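PDB 5J72: putative N-acetylmuramoyl-L-alanine amidase,autolysin cwp6 from Peptoclostridium difficile, which probably cleaves the N-acetylmuramoyl-L-alanine amide bond of peptidoglycan as a zinc-dependent autolysin, held at the cell wall by CWB2 domains. Local coordinates for residues T627-G630 with I631-D635; S560-L563 with K564-E568; D190-P193 with E194-A198; G215-S218 with Q219-S223. All coordinates share one frame; numbering follows the deposited sequence.

In the fold
Following the chain from its N terminus, contact 3 (190-198) comes first and contact 4 (215-223) second, both in the first CWB2 domain. Each is a loop-to-helix junction, after strand 184-187 and strand 207-211 respectively, and the two touch through Asp190 and the start of helix 219-228. About 40 Å from contact 4 between nearest atoms lies contact 2 (560-568), within helix 554-569 of the amidase domain, and contact 1 (627-635) follows in the terminal helix 619-637, packed directly against it. All four are local and lie in series, so none closes a long loop, nests or crosses; among them, direct contact occurs only between 3 and 4 and between 1 and 2.

Contact 1: residues T627-G630 with I631-D635; sequences TQIG and IGIED
Ile631 N donates to Thr627 O over 2.8 Å, the first of four consecutive i to i+4 backbone bonds that end with Glu634 N on Gly630 O. The run is regular alpha-helix in the second half of helix 619-637, one of the helices packed on the sheet of the amidase fold, and it illustrates how the faces of one helix serve different neighbours. On the core face, Ile629 CG2 meets Ile633 CD1 at 4.0 Å, and the two side chains cross obliquely. In Ile633 the long branch stands beside its own backbone N (chi1 -69°), which directs it back along the axis; CG1 therefore comes within 3.3 Å of Ile629 O. Ile633 then reaches strands 453-458 and 525-532, while Ile629 packs on Thr484 and Thr488 of helix 477-494. A second face is built round the end of Ile631. Its CD1 lies 3.9 Å from Thr627 CG2 and 3.5 Å from Gln628 OE1, a methyl set against both a methyl and an amide oxygen. Gln628 runs alongside Ile631 because its chain bends at chi2 (-51°), and the same bend brings NE2 to Arg565 O on helix 554-569. Thr627 OG1 turns back to Lys623 O, one helical turn earlier, and Glu634 OE1 is bonded to Tyr491 OH. Gly632, lacking a side chain, lies where helix 554-569 comes close: its carbonyl O sits 3.6 Å from Asn561 CB.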
ATOM      1  N   THR A 627      -5.762  20.298  -6.997  1.00 19.58           N
ATOM      2  CA  THR A 627      -5.720  20.876  -5.658  1.00 20.41           C
ATOM      3  C   THR A 627      -6.365  22.314  -5.645  1.00 19.18           C
ATOM      4  O   THR A 627      -7.168  22.609  -4.751  1.00 23.56           O
ATOM      5  CB  THR A 627      -4.250  21.055  -5.235  1.00 23.87           C
ATOM      6  OG1 THR A 627      -3.670  19.724  -5.204  1.00 24.97           O
ATOM      7  CG2 THR A 627      -4.167  21.771  -3.798  1.00 23.70           C
ATOM      8  N   GLN A 628      -6.002  23.165  -6.607  1.00 23.05           N
ATOM      9  CA  GLN A 628      -6.577  24.531  -6.650  1.00 25.99           C
ATOM     10  C   GLN A 628      -8.088  24.469  -6.789  1.00 26.25           C
ATOM     11  O   GLN A 628      -8.840  25.237  -6.152  1.00 23.68           O
ATOM     12  CB  GLN A 628      -5.962  25.321  -7.803  1.00 26.47           C
ATOM     13  CG  GLN A 628      -4.449  25.550  -7.690  1.00 27.83           C
ATOM     14  CD  GLN A 628      -4.090  26.121  -6.317  1.00 34.93           C
ATOM     15  OE1 GLN A 628      -3.481  25.448  -5.472  1.00 28.95           O
ATOM     16  NE2 GLN A 628      -4.517  27.375  -6.028  1.00 27.29           N
ATOM     17  N   ILE A 629      -8.577  23.529  -7.638  1.00 21.29           N
ATOM     18  CA  ILE A 629      -9.997  23.426  -7.733  1.00 17.70           C
ATOM     19  C   ILE A 629     -10.581  23.035  -6.382  1.00 21.28           C
ATOM     20  O   ILE A 629     -11.619  23.561  -5.990  1.00 21.29           O
ATOM     21  CB  ILE A 629     -10.379  22.389  -8.845  1.00 19.29           C
ATOM     22  CG1 ILE A 629      -9.945  22.946 -10.225  1.00 18.39           C
ATOM     23  CG2 ILE A 629     -11.895  22.104  -8.782  1.00 21.13           C
ATOM     24  CD1 ILE A 629     -10.095  21.872 -11.432  1.00 21.50           C
ATOM     25  N   GLY A 630      -9.892  22.092  -5.647  1.00 20.52           N
ATOM     26  CA  GLY A 630     -10.411  21.680  -4.352  1.00 20.07           C
ATOM     27  C   GLY A 630     -10.397  22.878  -3.380  1.00 20.51           C
ATOM     28  O   GLY A 630     -11.320  23.013  -2.561  1.00 19.96           O
ATOM     29  N   ILE A 631      -9.378  23.701  -3.464  1.00 20.69           N
ATOM     30  CA  ILE A 631      -9.310  24.865  -2.518  1.00 23.86           C
ATOM     31  C   ILE A 631     -10.503  25.809  -2.836  1.00 23.56           C
ATOM     32  O   ILE A 631     -11.181  26.277  -1.912  1.00 26.19           O
ATOM     33  CB  ILE A 631      -7.967  25.620  -2.654  1.00 24.89           C
ATOM     34  CG1 ILE A 631      -6.784  24.747  -2.099  1.00 23.08           C
ATOM     35  CG2 ILE A 631      -8.039  26.983  -1.787  1.00 24.76           C
ATOM     36  CD1 ILE A 631      -5.412  25.248  -2.609  1.00 23.37           C
ATOM     37  N   GLY A 632     -10.745  26.067  -4.133  1.00 24.27           N
ATOM     38  CA  GLY A 632     -11.881  26.910  -4.521  1.00 22.45           C
ATOM     39  C   GLY A 632     -13.181  26.330  -4.029  1.00 25.10           C
ATOM     40  O   GLY A 632     -14.080  27.047  -3.618  1.00 24.92           O
ATOM     41  N   ILE A 633     -13.342  24.983  -4.090  1.00 22.21           N
ATOM     42  CA  ILE A 633     -14.564  24.365  -3.594  1.00 20.60           C
ATOM     43  C   ILE A 633     -14.683  24.544  -2.053  1.00 21.60           C
ATOM     44  O   ILE A 633     -15.780  24.845  -1.542  1.00 26.36           O
ATOM     45  CB  ILE A 633     -14.607  22.835  -3.943  1.00 18.41           C
ATOM     46  CG1 ILE A 633     -14.774  22.708  -5.509  1.00 21.46           C
ATOM     47  CG2 ILE A 633     -15.768  22.088  -3.171  1.00 19.49           C
ATOM     48  CD1 ILE A 633     -14.570  21.200  -6.001  1.00 20.76           C
ATOM     49  N   GLU A 634     -13.587  24.298  -1.341  1.00 24.44           N
ATOM     50  CA  GLU A 634     -13.571  24.450   0.124  1.00 26.59           C
ATOM     51  C   GLU A 634     -13.948  25.943   0.469  1.00 28.21           C
ATOM     52  O   GLU A 634     -14.734  26.164   1.409  1.00 31.00           O
ATOM     53  CB  GLU A 634     -12.175  24.125   0.635  1.00 29.78           C
ATOM     54  CG  GLU A 634     -12.020  24.484   2.107  1.00 32.26           C
ATOM     55  CD  GLU A 634     -10.573  24.304   2.577  1.00 29.64           C
ATOM     56  OE1 GLU A 634      -9.637  24.682   1.850  1.00 31.01           O
ATOM     57  OE2 GLU A 634     -10.411  23.764   3.688  1.00 35.75           O
ATOM     58  N   ASP A 635     -13.399  26.906  -0.259  1.00 25.44           N
ATOM     59  CA  ASP A 635     -13.764  28.312  -0.089  1.00 30.16           C
ATOM     60  C   ASP A 635     -15.238  28.479  -0.107  1.00 32.19           C
ATOM     61  O   ASP A 635     -15.799  29.247   0.691  1.00 30.78           O
ATOM     62  CB  ASP A 635     -13.287  29.178  -1.246  1.00 29.45           C
ATOM     63  CG  ASP A 635     -11.807  29.381  -1.290  1.00 31.54           C
ATOM     64  OD1 ASP A 635     -11.154  29.218  -0.246  1.00 33.48           O
ATOM     65  OD2 ASP A 635     -11.286  29.730  -2.373  1.00 28.74           O
TER

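Contact 2: residues S560-L563 with K564-E568; sequences SNIL and KRILE
The beta-alpha-beta unit of strand 541-544, helix 554-569 and strand 574-578 includes this turn of helix, where Leu563 and Leu567 pack side by side on the side facing the strands. Their side chains point the same way, CD1 to CD1 at 3.7 Å. Leu563 CG extends away from its backbone N (chi1 176°), whereas Leu567 folds back beside its own, carrying CG to 3.3 Å from Leu563 O. One step round the helix, Ile562 CG2 touches Ile566 CD1 at 3.8 Å, and this second pair packs on Val602 of strand 599-606. Four backbone bonds underlie both pairs, from Lys564 N on Ser560 O to Leu567 N on Leu563 O. The polar face carries Arg565, whose NH2 makes a salt bridge of 3.0 Å with Glu568 OE1. That oxygen uses its syn lone pair and lies only 10° out of the guanidinium plane, so the bond is made at the edge of the group. Arg565 NE makes another salt bridge, to Asp635 OD2 of helix 619-637, and Asn561 ND2 bonds to Thr636 OG1 nearby. With carboxylates on both NE and NH2, the guanidinium is restrained in its rotation, and its positive charge is probably well balanced where the two helices meet.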
ATOM      1  N   SER A 560     -16.612  31.638  -9.241  1.00 29.08           N
ATOM      2  CA  SER A 560     -15.660  32.755  -9.034  1.00 30.24           C
ATOM      3  C   SER A 560     -14.501  32.301  -8.146  1.00 28.33           C
ATOM      4  O   SER A 560     -13.344  32.557  -8.495  1.00 26.39           O
ATOM      5  CB  SER A 560     -16.341  33.940  -8.345  1.00 34.74           C
ATOM      6  OG  SER A 560     -17.554  34.193  -9.045  1.00 39.79           O
ATOM      7  N   ASN A 561     -14.823  31.598  -7.032  1.00 28.84           N
ATOM      8  CA  ASN A 561     -13.765  31.085  -6.120  1.00 23.45           C
ATOM      9  C   ASN A 561     -12.817  30.153  -6.848  1.00 25.31           C
ATOM     10  O   ASN A 561     -11.600  30.313  -6.759  1.00 26.83           O
ATOM     11  CB  ASN A 561     -14.407  30.352  -4.962  1.00 25.46           C
ATOM     12  CG  ASN A 561     -15.086  31.258  -3.998  1.00 28.67           C
ATOM     13  OD1 ASN A 561     -14.734  32.433  -3.996  1.00 33.39           O
ATOM     14  ND2 ASN A 561     -16.056  30.807  -3.191  1.00 28.76           N
ATOM     15  N   ILE A 562     -13.348  29.150  -7.606  1.00 25.54           N
ATOM     16  CA  ILE A 562     -12.441  28.176  -8.306  1.00 24.22           C
ATOM     17  C   ILE A 562     -11.630  28.846  -9.346  1.00 21.17           C
ATOM     18  O   ILE A 562     -10.426  28.585  -9.497  1.00 23.93           O
ATOM     19  CB  ILE A 562     -13.332  27.021  -8.914  1.00 24.61           C
ATOM     20  CG1 ILE A 562     -13.971  26.233  -7.745  1.00 22.75           C
ATOM     21  CG2 ILE A 562     -12.479  26.131  -9.854  1.00 20.83           C
ATOM     22  CD1 ILE A 562     -15.158  25.357  -8.152  1.00 24.65           C
ATOM     23  N   LEU A 563     -12.239  29.742 -10.113  1.00 21.83           N
ATOM     24  CA  LEU A 563     -11.473  30.436 -11.157  1.00 23.93           C
ATOM     25  C   LEU A 563     -10.306  31.233 -10.498  1.00 24.58           C
ATOM     26  O   LEU A 563      -9.185  31.226 -10.957  1.00 24.79           O
ATOM     27  CB  LEU A 563     -12.491  31.423 -11.874  1.00 27.31           C
ATOM     28  CG  LEU A 563     -11.825  32.295 -12.940  1.00 28.20           C
ATOM     29  CD1 LEU A 563     -11.273  31.474 -14.085  1.00 29.25           C
ATOM     30  CD2 LEU A 563     -12.873  33.253 -13.496  1.00 32.75           C
ATOM     31  N   LYS A 564     -10.623  31.941  -9.398  1.00 27.17           N
ATOM     32  CA  LYS A 564      -9.578  32.691  -8.671  1.00 26.97           C
ATOM     33  C   LYS A 564      -8.459  31.710  -8.251  1.00 28.47           C
ATOM     34  O   LYS A 564      -7.285  31.957  -8.545  1.00 31.58           O
ATOM     35  CB  LYS A 564     -10.218  33.316  -7.415  1.00 32.82           C
ATOM     36  CG  LYS A 564      -9.237  34.122  -6.568  1.00 45.07           C
ATOM     37  CD  LYS A 564      -9.956  34.878  -5.431  1.00 55.76           C
ATOM     38  CE  LYS A 564      -9.209  36.199  -5.052  1.00 61.77           C
ATOM     39  NZ  LYS A 564      -9.329  36.533  -3.586  1.00 54.92           N
ATOM     40  N   ARG A 565      -8.829  30.563  -7.594  1.00 25.51           N
ATOM     41  CA  ARG A 565      -7.732  29.654  -7.131  1.00 24.39           C
ATOM     42  C   ARG A 565      -6.914  29.086  -8.271  1.00 23.50           C
ATOM     43  O   ARG A 565      -5.702  28.970  -8.151  1.00 26.02           O
ATOM     44  CB  ARG A 565      -8.311  28.553  -6.263  1.00 23.83           C
ATOM     45  CG  ARG A 565      -8.954  29.111  -4.970  1.00 23.45           C
ATOM     46  CD  ARG A 565      -7.951  29.967  -4.139  1.00 26.61           C
ATOM     47  NE  ARG A 565      -8.517  30.092  -2.802  1.00 33.79           N
ATOM     48  CZ  ARG A 565      -7.838  30.524  -1.747  1.00 28.82           C
ATOM     49  NH1 ARG A 565      -8.418  30.569  -0.559  1.00 28.98           N
ATOM     50  NH2 ARG A 565      -6.584  30.928  -1.878  1.00 24.59           N
ATOM     51  N   ILE A 566      -7.554  28.741  -9.407  1.00 26.65           N
ATOM     52  CA  ILE A 566      -6.772  28.192 -10.496  1.00 21.29           C
ATOM     53  C   ILE A 566      -5.759  29.213 -10.975  1.00 27.20           C
ATOM     54  O   ILE A 566      -4.569  28.913 -11.181  1.00 27.34           O
ATOM     55  CB  ILE A 566      -7.711  27.792 -11.668  1.00 25.45           C
ATOM     56  CG1 ILE A 566      -8.558  26.569 -11.234  1.00 24.61           C
ATOM     57  CG2 ILE A 566      -6.860  27.480 -12.950  1.00 22.07           C
ATOM     58  CD1 ILE A 566      -9.562  26.174 -12.342  1.00 26.11           C
ATOM     59  N   LEU A 567      -6.253  30.456 -11.168  1.00 30.38           N
ATOM     60  CA  LEU A 567      -5.395  31.517 -11.669  1.00 33.51           C
ATOM     61  C   LEU A 567      -4.276  31.851 -10.664  1.00 35.94           C
ATOM     62  O   LEU A 567      -3.258  32.364 -11.095  1.00 38.70           O
ATOM     63  CB  LEU A 567      -6.266  32.721 -12.018  1.00 33.79           C
ATOM     64  CG  LEU A 567      -7.143  32.459 -13.297  1.00 34.18           C
ATOM     65  CD1 LEU A 567      -8.224  33.531 -13.476  1.00 31.78           C
ATOM     66  CD2 LEU A 567      -6.221  32.439 -14.515  1.00 36.34           C
ATOM     67  N   GLU A 568      -4.441  31.546  -9.353  1.00 35.92           N
ATOM     68  CA  GLU A 568      -3.358  31.799  -8.381  1.00 37.83           C
ATOM     69  C   GLU A 568      -2.126  30.939  -8.705  1.00 40.69           C
ATOM     70  O   GLU A 568      -1.033  31.325  -8.304  1.00 40.41           O
ATOM     71  CB  GLU A 568      -3.857  31.528  -6.907  1.00 38.47           C
ATOM     72  CG  GLU A 568      -4.844  32.614  -6.477  1.00 45.45           C
ATOM     73  CD  GLU A 568      -5.347  32.495  -5.023  1.00 51.88           C
ATOM     74  OE1 GLU A 568      -5.025  31.503  -4.332  1.00 41.40           O
ATOM     75  OE2 GLU A 568      -6.087  33.443  -4.579  1.00 49.11           O
TER

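Contact 3: residues D190-P193 with E194-A198; sequences DDIP and ESTKA
Ile192 packs on Thr196 and Lys197 in the first turn of helix 194-203. The isoleucine meets both nearly at right angles: CD1 lies 3.9 Å from Lys197 CA, and CB lies 4.1 Å from Thr196 CG2. The reach of CD1 follows from a chi1 of 46°, which sets CG1 in the crowded position between backbone N and carbonyl carbon. Pro193 adds its ring, with CG 3.9 Å from Thr196 OG1 and equally far from Ser195 OG. Polar contact across the junction is a backbone matter. Pro193 occupies the N-cap position but has no side-chain acceptor for the first amides. Its carbonyl O takes Lys197 N at 3.0 Å, the first bond of the helix, with an almost straight N-H angle of 170°. The hydroxyl beside the ring is engaged as well, since Thr196 OG1 bonds to Leu186 O. Within this CWB2 domain two helices border the junction: Pro193, Ser195 and Thr196 lie on Phe141 of helix 140-151, whereas Ile192 packs on Ile225 of helix 219-228 and also touches Ala187 of strand 184-187, from which the loop has just emerged.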
ATOM      1  N   ASP A 190      21.926   5.212  21.112  1.00 32.22           N
ATOM      2  CA  ASP A 190      22.806   4.716  22.177  1.00 40.77           C
ATOM      3  C   ASP A 190      22.119   3.816  23.214  1.00 44.38           C
ATOM      4  O   ASP A 190      22.737   3.474  24.215  1.00 43.17           O
ATOM      5  CB  ASP A 190      23.452   5.947  22.899  1.00 44.40           C
ATOM      6  CG  ASP A 190      24.307   6.771  21.956  1.00 48.12           C
ATOM      7  OD1 ASP A 190      25.188   6.189  21.294  1.00 48.37           O
ATOM      8  OD2 ASP A 190      24.079   7.995  21.867  1.00 52.53           O
ATOM      9  N   ASP A 191      20.861   3.434  23.001  1.00 43.92           N
ATOM     10  CA  ASP A 191      20.149   2.566  23.959  1.00 43.97           C
ATOM     11  C   ASP A 191      19.008   1.816  23.272  1.00 41.25           C
ATOM     12  O   ASP A 191      18.677   2.134  22.122  1.00 37.52           O
ATOM     13  CB  ASP A 191      19.513   3.409  25.076  1.00 44.13           C
ATOM     14  CG  ASP A 191      18.363   4.320  24.583  1.00 55.41           C
ATOM     15  OD1 ASP A 191      18.637   5.491  24.241  1.00 56.27           O
ATOM     16  OD2 ASP A 191      17.192   3.849  24.530  1.00 56.55           O
ATOM     17  N   ILE A 192      18.409   0.844  23.960  1.00 36.53           N
ATOM     18  CA  ILE A 192      17.209   0.236  23.432  1.00 33.87           C
ATOM     19  C   ILE A 192      16.206   0.414  24.510  1.00 32.31           C
ATOM     20  O   ILE A 192      16.556   0.291  25.684  1.00 31.35           O
ATOM     21  CB  ILE A 192      17.333  -1.257  23.030  1.00 31.30           C
ATOM     22  CG1 ILE A 192      18.082  -2.087  24.150  1.00 32.43           C
ATOM     23  CG2 ILE A 192      18.056  -1.345  21.706  1.00 30.02           C
ATOM     24  CD1 ILE A 192      17.921  -3.634  23.955  1.00 29.48           C
ATOM     25  N   PRO A 193      14.945   0.748  24.187  1.00 33.22           N
ATOM     26  CA  PRO A 193      13.954   0.900  25.256  1.00 31.91           C
ATOM     27  C   PRO A 193      13.541  -0.471  25.812  1.00 33.04           C
ATOM     28  O   PRO A 193      13.829  -1.515  25.232  1.00 28.36           O
ATOM     29  CB  PRO A 193      12.792   1.602  24.574  1.00 31.91           C
ATOM     30  CG  PRO A 193      12.939   1.313  23.159  1.00 34.45           C
ATOM     31  CD  PRO A 193      14.437   1.283  22.919  1.00 34.90           C
ATOM     32  N   GLU A 194      12.828  -0.453  26.923  1.00 29.78           N
ATOM     33  CA  GLU A 194      12.407  -1.652  27.585  1.00 26.92           C
ATOM     34  C   GLU A 194      11.547  -2.551  26.684  1.00 30.96           C
ATOM     35  O   GLU A 194      11.663  -3.768  26.758  1.00 27.61           O
ATOM     36  CB  GLU A 194      11.605  -1.228  28.828  1.00 33.42           C
ATOM     37  CG  GLU A 194      10.940  -2.381  29.566  1.00 45.37           C
ATOM     38  CD  GLU A 194      11.929  -3.470  30.083  1.00 56.02           C
ATOM     39  OE1 GLU A 194      13.087  -3.134  30.427  1.00 57.25           O
ATOM     40  OE2 GLU A 194      11.514  -4.653  30.152  1.00 54.55           O
ATOM     41  N   SER A 195      10.660  -1.948  25.870  1.00 27.65           N
ATOM     42  CA  SER A 195       9.808  -2.691  24.962  1.00 27.17           C
ATOM     43  C   SER A 195      10.738  -3.558  24.043  1.00 23.74           C
ATOM     44  O   SER A 195      10.523  -4.774  23.982  1.00 24.64           O
ATOM     45  CB  SER A 195       8.929  -1.699  24.174  1.00 27.50           C
ATOM     46  OG  SER A 195       9.734  -0.816  23.408  1.00 31.87           O
ATOM     47  N   THR A 196      11.756  -2.994  23.412  1.00 20.32           N
ATOM     48  CA  THR A 196      12.651  -3.785  22.536  1.00 20.76           C
ATOM     49  C   THR A 196      13.472  -4.837  23.366  1.00 21.97           C
ATOM     50  O   THR A 196      13.624  -5.975  22.951  1.00 20.96           O
ATOM     51  CB  THR A 196      13.650  -2.835  21.805  1.00 20.16           C
ATOM     52  OG1 THR A 196      12.864  -1.960  20.994  1.00 22.60           O
ATOM     53  CG2 THR A 196      14.665  -3.608  20.924  1.00 20.62           C
ATOM     54  N   LYS A 197      13.989  -4.417  24.550  1.00 21.12           N
ATOM     55  CA  LYS A 197      14.759  -5.339  25.392  1.00 24.44           C
ATOM     56  C   LYS A 197      13.900  -6.575  25.734  1.00 23.67           C
ATOM     57  O   LYS A 197      14.390  -7.682  25.633  1.00 23.14           O
ATOM     58  CB  LYS A 197      15.163  -4.558  26.669  1.00 31.53           C
ATOM     59  CG  LYS A 197      15.533  -5.449  27.854  1.00 44.20           C
ATOM     60  CD  LYS A 197      15.955  -4.561  29.089  1.00 54.70           C
ATOM     61  CE  LYS A 197      16.291  -5.430  30.299  1.00 58.55           C
ATOM     62  NZ  LYS A 197      17.714  -5.865  30.225  1.00 59.82           N
ATOM     63  N   ALA A 198      12.629  -6.395  26.120  1.00 21.24           N
ATOM     64  CA  ALA A 198      11.812  -7.532  26.525  1.00 22.43           C
ATOM     65  C   ALA A 198      11.463  -8.405  25.336  1.00 20.99           C
ATOM     66  O   ALA A 198      11.362  -9.632  25.498  1.00 20.68           O
ATOM     67  CB  ALA A 198      10.508  -7.039  27.211  1.00 21.12           C
TER

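Contact 4: residues G215-S218 with Q219-S223; sequences GSVS and QKAVS
Ser218 OG accepts the amide of Lys220 at 3.0 Å, and with it the close-packed side of the contact begins. A chi1 of 80° places the oxygen between backbone N and carbonyl carbon, facing the opening turn, although the N-H angle of 135° leaves the bond bent. Ala221 N reaches the same oxygen only weakly, at 3.5 Å. The carbonyl of Ser218 takes Val222 N at 3.0 Å, the donor lying in the carbonyl plane. On the side of the sheet, Val217 CG1 meets Ala221 CB at 3.6 Å, and both Val217 and Val222 rest on Ile210 of strand 207-211. Ser218 is thus the N-cap of helix 219-228, which links the neighbouring parallel strands 207-211 and 232-236 of the CWB2 sheet. Ser218 OG is probably also hydrogen-bonded to Asp190 OD1, consistent with a cap that is itself held in place. The outer side is looser and open to solvent. Lys220 touches the cap only near its base, CB to Ser218 OG at 3.4 Å, before its chain leads away. Gln219, bent at chi2, curls over the helix surface, and its NE2 donates to Ser223 OG at 3.1 Å, with the hydroxyl tilted 23° from the amide plane.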
ATOM      1  N   GLY A 215      27.224   5.487  13.560  1.00 46.89           N
ATOM      2  CA  GLY A 215      26.619   6.797  13.722  1.00 44.64           C
ATOM      3  C   GLY A 215      25.117   6.655  13.893  1.00 45.38           C
ATOM      4  O   GLY A 215      24.491   7.484  14.538  1.00 44.84           O
ATOM      5  N   SER A 216      24.524   5.570  13.313  1.00 42.93           N
ATOM      6  CA  SER A 216      23.068   5.317  13.407  1.00 41.12           C
ATOM      7  C   SER A 216      22.716   4.530  14.684  1.00 37.27           C
ATOM      8  O   SER A 216      21.838   4.918  15.467  1.00 37.94           O
ATOM      9  CB  SER A 216      22.615   4.541  12.179  1.00 41.47           C
ATOM     10  OG  SER A 216      21.198   4.530  12.192  1.00 50.42           O
ATOM     11  N   VAL A 217      23.439   3.436  14.880  1.00 36.41           N
ATOM     12  CA  VAL A 217      23.278   2.596  16.070  1.00 36.11           C
ATOM     13  C   VAL A 217      24.696   2.343  16.591  1.00 29.46           C
ATOM     14  O   VAL A 217      25.468   1.605  15.973  1.00 32.31           O
ATOM     15  CB  VAL A 217      22.530   1.277  15.725  1.00 31.71           C
ATOM     16  CG1 VAL A 217      22.313   0.477  17.029  1.00 31.47           C
ATOM     17  CG2 VAL A 217      21.181   1.609  15.050  1.00 28.31           C
ATOM     18  N   SER A 218      25.010   2.943  17.714  1.00 33.95           N
ATOM     19  CA  SER A 218      26.383   2.919  18.282  1.00 37.85           C
ATOM     20  C   SER A 218      26.711   1.689  19.112  1.00 39.80           C
ATOM     21  O   SER A 218      25.847   0.846  19.371  1.00 38.92           O
ATOM     22  CB  SER A 218      26.560   4.141  19.187  1.00 35.69           C
ATOM     23  OG  SER A 218      25.966   3.916  20.447  1.00 33.90           O
ATOM     24  N   GLN A 219      27.969   1.599  19.544  1.00 39.35           N
ATOM     25  CA  GLN A 219      28.420   0.520  20.408  1.00 40.43           C
ATOM     26  C   GLN A 219      27.660   0.585  21.726  1.00 39.04           C
ATOM     27  O   GLN A 219      27.541  -0.422  22.420  1.00 39.13           O
ATOM     28  CB  GLN A 219      29.927   0.690  20.697  1.00 46.06           C
ATOM     29  CG  GLN A 219      30.432  -0.363  21.702  1.00 59.28           C
ATOM     30  CD  GLN A 219      30.074  -1.812  21.336  1.00 65.42           C
ATOM     31  OE1 GLN A 219      30.119  -2.234  20.159  1.00 68.37           O
ATOM     32  NE2 GLN A 219      29.670  -2.590  22.341  1.00 62.71           N
ATOM     33  N   LYS A 220      27.172   1.768  22.113  1.00 35.33           N
ATOM     34  CA  LYS A 220      26.454   1.840  23.380  1.00 35.86           C
ATOM     35  C   LYS A 220      25.140   1.080  23.227  1.00 36.77           C
ATOM     36  O   LYS A 220      24.705   0.425  24.171  1.00 35.05           O
ATOM     37  CB  LYS A 220      26.124   3.279  23.778  1.00 39.25           C
ATOM     38  CG  LYS A 220      27.359   4.181  23.842  1.00 46.43           C
ATOM     39  CD  LYS A 220      27.175   5.254  24.910  1.00 51.84           C
ATOM     40  CE  LYS A 220      28.448   6.109  25.024  1.00 56.68           C
ATOM     41  NZ  LYS A 220      28.277   7.192  26.022  1.00 59.53           N
ATOM     42  N   ALA A 221      24.498   1.203  22.048  1.00 33.67           N
ATOM     43  CA  ALA A 221      23.277   0.422  21.856  1.00 31.01           C
ATOM     44  C   ALA A 221      23.698  -1.043  21.734  1.00 27.30           C
ATOM     45  O   ALA A 221      22.979  -1.906  22.234  1.00 30.42           O
ATOM     46  CB  ALA A 221      22.525   0.878  20.588  1.00 29.36           C
ATOM     47  N   VAL A 222      24.813  -1.351  21.089  1.00 26.59           N
ATOM     48  CA  VAL A 222      25.202  -2.739  20.968  1.00 29.83           C
ATOM     49  C   VAL A 222      25.326  -3.336  22.379  1.00 33.98           C
ATOM     50  O   VAL A 222      24.849  -4.449  22.585  1.00 30.44           O
ATOM     51  CB  VAL A 222      26.497  -2.889  20.168  1.00 32.36           C
ATOM     52  CG1 VAL A 222      27.013  -4.314  20.239  1.00 32.10           C
ATOM     53  CG2 VAL A 222      26.258  -2.477  18.703  1.00 36.53           C
ATOM     54  N   SER A 223      25.922  -2.608  23.358  1.00 32.42           N
ATOM     55  CA  SER A 223      26.047  -3.210  24.688  1.00 32.89           C
ATOM     56  C   SER A 223      24.749  -3.394  25.317  1.00 30.68           C
ATOM     57  O   SER A 223      24.581  -4.408  25.999  1.00 31.62           O
ATOM     58  CB  SER A 223      26.923  -2.359  25.620  1.00 39.32           C
ATOM     59  OG  SER A 223      28.137  -2.106  24.933  1.00 46.69           O
TER